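Iron-binding zinc finger CDGSH type domain-containing protein (Magnetospirillum magneticum, PDB 3TBN) binds two [2Fe-2S] clusters through paired CDGSH motifs and is a homolog of Miner2 whose wider role is not established. Local coordinates at residues I14-K17 against A18-V22. Numbering follows the deposited sequence.
Sequences IAQK and APYPV. With FES (Fe2/s2 (inorganic) cluster), chain C.
Between Gln16 and Ala18 the backbone makes an inverse gamma turn centred on Lys17, closed by a weak hydrogen bond from Ala18 N to Gln16 O (2.9 Å), then extends through Pro19 into Tyr20. Gln16 CG lies between the backbone N and the carbonyl carbon (chi1 59°), and the extended chain beyond lays the amide flat on one face of the Tyr20 ring. The two planes are only 7° apart. NE2 sits over the ring centre, 3.5 Å above the ring plane. NE2 also donates to Ala18 O (3.1 Å); the acceptor lies close to the Gln16 amide plane, whereas the donor stands above the Ala18 carbonyl plane, and this bond fixes the amide's rotation. A leucine in place of Gln16 would probably leave Ala18 O without this donor and the ring without its stacked amide. Ala15 CB meets the ring edge, 3.6 Å from Tyr20 OH. Ala18 and Pro19 line one side of the cluster pocket, with Cys69, Cys71, Cys80 and His84 among its other residues and Pro19 N 3.6 Å from S1. Backbone hydrogen bonds of Ala15 and Gln16 with Gly70 tie the loop to the cluster-binding segment, and Tyr20 pairs with Phe68 where strands 20-24 and 64-68 run antiparallel.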
# COMPACT_ATOMS: atom_id res chain seq x y z
N ILE A 14 2.90 5.00 -7.28
CA ILE A 14 1.78 4.14 -7.58
C ILE A 14 2.29 2.77 -8.01
O ILE A 14 3.18 2.69 -8.85
CB ILE A 14 0.95 4.75 -8.73
CG1 ILE A 14 0.33 6.08 -8.31
CG2 ILE A 14 -0.12 3.79 -9.20
CD1 ILE A 14 -0.21 6.90 -9.47
N ALA A 15 1.76 1.70 -7.43
CA ALA A 15 1.96 0.38 -8.00
C ALA A 15 0.93 0.18 -9.11
O ALA A 15 1.28 -0.08 -10.26
CB ALA A 15 1.86 -0.71 -6.94
N GLN A 16 -0.34 0.33 -8.77
CA GLN A 16 -1.41 0.42 -9.76
C GLN A 16 -2.53 1.26 -9.16
O GLN A 16 -2.67 1.32 -7.94
CB GLN A 16 -1.94 -0.97 -10.13
CG GLN A 16 -2.47 -1.75 -8.95
CD GLN A 16 -3.02 -3.12 -9.30
OE1 GLN A 16 -2.56 -3.77 -10.24
NE2 GLN A 16 -4.00 -3.57 -8.53
N LYS A 17 -3.30 1.94 -10.00
CA LYS A 17 -4.42 2.75 -9.53
C LYS A 17 -5.66 1.89 -9.36
O LYS A 17 -6.69 2.11 -10.00
CB LYS A 17 -4.68 3.93 -10.46
CG LYS A 17 -3.55 4.94 -10.46
CD LYS A 17 -3.98 6.28 -11.01
CE LYS A 17 -4.32 6.18 -12.48
NZ LYS A 17 -4.70 7.49 -13.05
N ALA A 18 -5.53 0.90 -8.49
CA ALA A 18 -6.60 -0.06 -8.22
C ALA A 18 -6.15 -0.91 -7.05
O ALA A 18 -4.95 -1.14 -6.86
CB ALA A 18 -6.86 -0.93 -9.43
N PRO A 19 -7.10 -1.40 -6.25
CA PRO A 19 -6.73 -2.23 -5.10
C PRO A 19 -6.22 -3.62 -5.50
O PRO A 19 -6.45 -4.10 -6.61
CB PRO A 19 -8.04 -2.35 -4.32
CG PRO A 19 -9.11 -2.16 -5.34
CD PRO A 19 -8.55 -1.17 -6.31
N TYR A 20 -5.53 -4.24 -4.55
CA TYR A 20 -5.10 -5.62 -4.64
C TYR A 20 -5.94 -6.44 -3.67
O TYR A 20 -5.70 -6.42 -2.46
CB TYR A 20 -3.64 -5.75 -4.23
CG TYR A 20 -2.64 -5.22 -5.23
CD1 TYR A 20 -2.17 -6.02 -6.26
CD2 TYR A 20 -2.13 -3.92 -5.13
CE1 TYR A 20 -1.24 -5.55 -7.18
CE2 TYR A 20 -1.20 -3.45 -6.04
CZ TYR A 20 -0.75 -4.26 -7.05
OH TYR A 20 0.18 -3.78 -7.95
N PRO A 21 -6.93 -7.18 -4.18
CA PRO A 21 -7.74 -8.02 -3.30
C PRO A 21 -6.93 -9.22 -2.85
O PRO A 21 -6.27 -9.87 -3.68
CB PRO A 21 -8.91 -8.46 -4.19
CG PRO A 21 -8.83 -7.62 -5.42
CD PRO A 21 -7.40 -7.23 -5.58
N VAL A 22 -6.97 -9.52 -1.57
CA VAL A 22 -6.26 -10.68 -1.04
C VAL A 22 -7.12 -11.33 0.02
O VAL A 22 -7.65 -10.66 0.90
CB VAL A 22 -4.91 -10.29 -0.40
CG1 VAL A 22 -4.20 -11.54 0.10
CG2 VAL A 22 -4.04 -9.52 -1.38
FE1 FES C . -7.79 2.47 -3.88
FE2 FES C . -5.25 3.23 -3.27
S1 FES C . -5.88 1.57 -4.61
S2 FES C . -7.15 4.08 -2.49